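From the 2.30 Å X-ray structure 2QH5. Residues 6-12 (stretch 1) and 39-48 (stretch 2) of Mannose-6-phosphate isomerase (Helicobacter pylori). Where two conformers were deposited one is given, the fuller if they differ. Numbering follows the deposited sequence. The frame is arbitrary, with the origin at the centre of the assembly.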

ATOM      1  N   LYS A   6      -3.369  11.470   0.626  1.00 59.84           N
ATOM      2  CA  LYS A   6      -3.925  10.454   1.499  1.00 53.38           C
ATOM      3  C   LYS A   6      -2.940   9.339   1.782  1.00 55.41           C
ATOM      4  O   LYS A   6      -2.303   8.812   0.866  1.00 55.18           O
ATOM      5  CB  LYS A   6      -5.150   9.829   0.846  1.00 59.50           C
ATOM      6  CG  LYS A   6      -6.479  10.413   1.228  1.00 49.62           C
ATOM      7  CD  LYS A   6      -7.544   9.422   0.827  1.00 61.61           C
ATOM      8  CE  LYS A   6      -8.927   9.884   1.215  1.00 66.39           C
ATOM      9  NZ  LYS A   6      -9.935   8.897   0.750  1.00 74.26           N
ATOM     10  N   ASN A   7      -2.833   8.966   3.052  1.00 51.26           N
ATOM     11  CA  ASN A   7      -2.118   7.761   3.426  1.00 47.54           C
ATOM     12  C   ASN A   7      -3.097   6.599   3.439  1.00 48.43           C
ATOM     13  O   ASN A   7      -4.097   6.644   4.147  1.00 51.92           O
ATOM     14  CB  ASN A   7      -1.459   7.915   4.799  1.00 43.78           C
ATOM     15  CG  ASN A   7      -0.713   6.664   5.237  1.00 50.44           C
ATOM     16  OD1 ASN A   7      -0.655   6.357   6.428  1.00 50.55           O
ATOM     17  ND2 ASN A   7      -0.144   5.934   4.277  1.00 32.80           N
ATOM     18  N   ILE A   8      -2.826   5.573   2.635  1.00 51.50           N
ATOM     19  CA  ILE A   8      -3.605   4.339   2.680  1.00 45.91           C
ATOM     20  C   ILE A   8      -2.807   3.309   3.452  1.00 42.25           C
ATOM     21  O   ILE A   8      -1.886   2.686   2.916  1.00 45.86           O
ATOM     22  CB  ILE A   8      -3.942   3.787   1.292  1.00 43.20           C
ATOM     23  CG1 ILE A   8      -4.548   4.879   0.389  1.00 43.94           C
ATOM     24  CG2 ILE A   8      -4.862   2.578   1.426  1.00 40.49           C
ATOM     25  CD1 ILE A   8      -5.831   5.490   0.896  1.00 33.94           C
ATOM     26  N   LEU A   9      -3.180   3.136   4.715  1.00 37.73           N
ATOM     27  CA  LEU A   9      -2.431   2.305   5.651  1.00 38.85           C
ATOM     28  C   LEU A   9      -3.021   0.897   5.630  1.00 42.74           C
ATOM     29  O   LEU A   9      -4.065   0.644   6.221  1.00 45.63           O
ATOM     30  CB  LEU A   9      -2.508   2.929   7.061  1.00 27.82           C
ATOM     31  CG  LEU A   9      -1.298   2.945   7.991  1.00 44.51           C
ATOM     32  CD1 LEU A   9      -1.754   3.359   9.380  1.00 34.48           C
ATOM     33  CD2 LEU A   9      -0.561   1.610   8.055  1.00 26.47           C
ATOM     34  N   LEU A  10      -2.367  -0.015   4.920  1.00 48.44           N
ATOM     35  CA  LEU A  10      -2.883  -1.367   4.763  1.00 49.69           C
ATOM     36  C   LEU A  10      -2.518  -2.257   5.942  1.00 56.22           C
ATOM     37  O   LEU A  10      -1.347  -2.616   6.108  1.00 61.02           O
ATOM     38  CB  LEU A  10      -2.352  -2.000   3.476  1.00 47.66           C
ATOM     39  CG  LEU A  10      -2.639  -1.327   2.133  1.00 48.19           C
ATOM     40  CD1 LEU A  10      -1.790  -1.987   1.070  1.00 58.58           C
ATOM     41  CD2 LEU A  10      -4.096  -1.414   1.765  1.00 33.60           C
ATOM     42  N   SER A  11      -3.523  -2.632   6.736  1.00 57.61           N
ATOM     43  CA  SER A  11      -3.325  -3.515   7.885  0.50 59.25           C
ATOM     44  C   SER A  11      -4.010  -4.873   7.722  1.00 63.52           C
ATOM     45  O   SER A  11      -3.565  -5.868   8.289  1.00 64.69           O
ATOM     46  CB  SER A  11      -3.809  -2.837   9.160  0.50 56.71           C
ATOM     47  OG  SER A  11      -3.245  -1.544   9.268  0.50 51.74           O
ATOM     48  N   GLY A  12      -5.094  -4.906   6.951  1.00 65.35           N
ATOM     49  CA  GLY A  12      -5.841  -6.145   6.728  1.00 66.51           C
ATOM     50  C   GLY A  12      -5.017  -7.251   6.095  1.00 65.63           C
ATOM     51  O   GLY A  12      -4.621  -8.204   6.768  1.00 64.91           O
ATOM     52  N   LEU A  39       4.463  -2.055  15.178  1.00 77.31           N
ATOM     53  CA  LEU A  39       4.744  -1.753  13.769  1.00 71.97           C
ATOM     54  C   LEU A  39       3.656  -0.866  13.177  1.00 71.50           C
ATOM     55  O   LEU A  39       3.954   0.119  12.498  1.00 69.98           O
ATOM     56  CB  LEU A  39       4.844  -3.037  12.954  1.00 69.90           C
ATOM     57  CG  LEU A  39       6.152  -3.808  13.071  1.00 65.88           C
ATOM     58  CD1 LEU A  39       6.044  -5.159  12.360  1.00 68.09           C
ATOM     59  CD2 LEU A  39       7.294  -2.974  12.512  1.00 58.14           C
ATOM     60  N   PHE A  40       2.403  -1.226  13.466  1.00 67.99           N
ATOM     61  CA  PHE A  40       1.225  -0.472  13.064  1.00 64.71           C
ATOM     62  C   PHE A  40       1.282   1.010  13.461  1.00 65.90           C
ATOM     63  O   PHE A  40       1.108   1.879  12.607  1.00 63.58           O
ATOM     64  CB  PHE A  40      -0.054  -1.138  13.608  1.00 66.02           C
ATOM     65  CG  PHE A  40      -1.312  -0.351  13.345  1.00 62.78           C
ATOM     66  CD1 PHE A  40      -1.953  -0.434  12.115  1.00 57.48           C
ATOM     67  CD2 PHE A  40      -1.848   0.479  14.326  1.00 54.90           C
ATOM     68  CE1 PHE A  40      -3.097   0.307  11.867  1.00 54.55           C
ATOM     69  CE2 PHE A  40      -2.991   1.217  14.083  1.00 49.56           C
ATOM     70  CZ  PHE A  40      -3.615   1.135  12.855  1.00 59.54           C
ATOM     71  N   GLU A  41       1.526   1.306  14.738  1.00 67.91           N
ATOM     72  CA  GLU A  41       1.588   2.708  15.170  1.00 69.83           C
ATOM     73  C   GLU A  41       2.852   3.433  14.698  1.00 69.49           C
ATOM     74  O   GLU A  41       2.844   4.651  14.522  1.00 66.99           O
ATOM     75  CB  GLU A  41       1.408   2.848  16.682  1.00 73.11           C
ATOM     76  CG  GLU A  41       2.522   2.281  17.523  1.00 82.71           C
ATOM     77  CD  GLU A  41       2.267   2.473  19.001  1.00 95.78           C
ATOM     78  OE1 GLU A  41       1.865   1.488  19.658  1.00 98.83           O
ATOM     79  OE2 GLU A  41       2.446   3.611  19.497  1.00 97.96           O
ATOM     80  N   LEU A  42       3.926   2.678  14.484  1.00 70.69           N
ATOM     81  CA  LEU A  42       5.137   3.223  13.876  1.00 68.16           C
ATOM     82  C   LEU A  42       4.869   3.632  12.429  1.00 67.84           C
ATOM     83  O   LEU A  42       5.207   4.754  12.024  1.00 66.98           O
ATOM     84  CB  LEU A  42       6.274   2.202  13.947  1.00 69.19           C
ATOM     85  CG  LEU A  42       7.429   2.362  14.949  1.00 65.19           C
ATOM     86  CD1 LEU A  42       7.270   3.523  15.955  1.00 51.16           C
ATOM     87  CD2 LEU A  42       7.655   1.032  15.651  1.00 58.72           C
ATOM     88  N   SER A  43       4.247   2.721  11.671  1.00 63.22           N
ATOM     89  CA  SER A  43       3.842   2.973  10.288  1.00 57.02           C
ATOM     90  C   SER A  43       2.819   4.107  10.188  1.00 56.49           C
ATOM     91  O   SER A  43       2.845   4.888   9.240  1.00 55.42           O
ATOM     92  CB  SER A  43       3.272   1.709   9.652  1.00 56.14           C
ATOM     93  OG  SER A  43       4.252   0.693   9.518  1.00 60.60           O
ATOM     94  N   PHE A  44       1.924   4.196  11.167  1.00 57.57           N
ATOM     95  CA  PHE A  44       0.945   5.273  11.197  1.00 58.09           C
ATOM     96  C   PHE A  44       1.630   6.622  11.373  1.00 60.25           C
ATOM     97  O   PHE A  44       1.411   7.543  10.583  1.00 59.95           O
ATOM     98  CB  PHE A  44      -0.113   5.070  12.302  1.00 53.92           C
ATOM     99  CG  PHE A  44      -1.100   6.199  12.380  1.00 45.67           C
ATOM    100  CD1 PHE A  44      -0.976   7.188  13.344  1.00 41.79           C
ATOM    101  CD2 PHE A  44      -2.113   6.309  11.447  1.00 36.46           C
ATOM    102  CE1 PHE A  44      -1.865   8.266  13.375  1.00 42.29           C
ATOM    103  CE2 PHE A  44      -3.008   7.383  11.479  1.00 42.24           C
ATOM    104  CZ  PHE A  44      -2.883   8.356  12.445  1.00 39.42           C
ATOM    105  N   LYS A  45       2.461   6.708  12.413  1.00 66.99           N
ATOM    106  CA  LYS A  45       3.125   7.949  12.831  1.00 72.51           C
ATOM    107  C   LYS A  45       4.031   8.502  11.740  1.00 68.03           C
ATOM    108  O   LYS A  45       4.035   9.709  11.478  1.00 68.61           O
ATOM    109  CB  LYS A  45       3.937   7.704  14.115  1.00 73.82           C
ATOM    110  CG  LYS A  45       4.562   8.949  14.748  1.00 81.80           C
ATOM    111  CD  LYS A  45       5.534   8.577  15.874  1.00 81.44           C
ATOM    112  CE  LYS A  45       6.047   9.818  16.610  1.00 87.91           C
ATOM    113  NZ  LYS A  45       7.072   9.478  17.643  1.00 83.70           N
ATOM    114  N   ARG A  46       4.786   7.604  11.109  1.00 63.45           N
ATOM    115  CA  ARG A  46       5.758   7.961  10.076  1.00 63.11           C
ATOM    116  C   ARG A  46       5.136   8.624   8.847  1.00 64.98           C
ATOM    117  O   ARG A  46       5.712   9.568   8.308  1.00 66.52           O
ATOM    118  CB  ARG A  46       6.616   6.741   9.724  1.00 62.05           C
ATOM    119  CG  ARG A  46       6.774   6.412   8.259  1.00 60.72           C
ATOM    120  CD  ARG A  46       7.761   5.262   8.041  1.00 66.16           C
ATOM    121  NE  ARG A  46       7.730   4.239   9.089  1.00 67.83           N
ATOM    122  CZ  ARG A  46       7.276   2.997   8.927  1.00 74.12           C
ATOM    123  NH1 ARG A  46       6.798   2.593   7.753  1.00 70.06           N
ATOM    124  NH2 ARG A  46       7.300   2.149   9.950  1.00 75.32           N
ATOM    125  N   ASN A  47       3.947   8.165   8.440  1.00 61.87           N
ATOM    126  CA  ASN A  47       3.249   8.738   7.280  1.00 55.37           C
ATOM    127  C   ASN A  47       2.259   9.852   7.587  1.00 57.59           C
ATOM    128  O   ASN A  47       1.925  10.634   6.703  1.00 58.35           O
ATOM    129  CB  ASN A  47       2.537   7.651   6.494  1.00 51.21           C
ATOM    130  CG  ASN A  47       3.494   6.655   5.885  1.00 50.42           C
ATOM    131  OD1 ASN A  47       4.049   6.888   4.813  1.00 52.18           O
ATOM    132  ND2 ASN A  47       3.686   5.532   6.563  1.00 43.87           N
ATOM    133  N   ALA A  48       1.780   9.924   8.826  1.00 63.63           N
ATOM    134  CA  ALA A  48       0.728  10.889   9.183  1.00 67.58           C
ATOM    135  C   ALA A  48       1.201  12.336   9.039  1.00 70.22           C
ATOM    136  O   ALA A  48       0.409  13.238   8.724  1.00 71.32           O
ATOM    137  CB  ALA A  48       0.217  10.627  10.597  1.00 63.34           C
TER
HETATM  138  O   HOH W   1      -0.884   8.070   8.405  1.00 43.27           O

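No direct hydrogen bond joins this strand to this helix; the polar link between them is a single water. Water 1 donates to Asn7 OD1 at 2.6 Å and to the backbone carbonyl Phe44 O at 3.2 Å, so one molecule spends both protons bridging the stretches. Asn7 OD1 also lies 3.4 Å from Asn47 CB, a plain van der Waals contact. Asn47 ND2 donates within its own helix, to Ser43 O at 2.9 Å.

Strand 6-10 runs nearly antiparallel to helix 39-48, at 169°, with the axes 9.5 Å apart at closest approach. The register pairs Asn7 with Asn47, Leu9 with Phe44 and Ser11 with Phe40. Asn7 and Leu9, alternate strand residues, point toward the helix, as does Ser11 beyond the strand; Leu10 points away.

Leu9 is the apolar centre and gives up the most surface. Leu9 CD1 meets the Phe44 ring edge, 3.6 Å from Phe44 CD2, and lies 4.2 Å from Phe40 CE1; Leu9 CD2 lies 4.2 Å from Ser43 CB. The CA-to-CB bond of Phe40 points sideways, yet its ring end comes nearer, bringing Phe40 CE1 within 3.2 Å of Ser11 OG. That oxygen sits near the ring plane, facing the weakly positive C-H rim, and is hydrogen-bonded elsewhere in the structure. The rule: one leucine against two rings, polar Asn7 and Ser11 flanking.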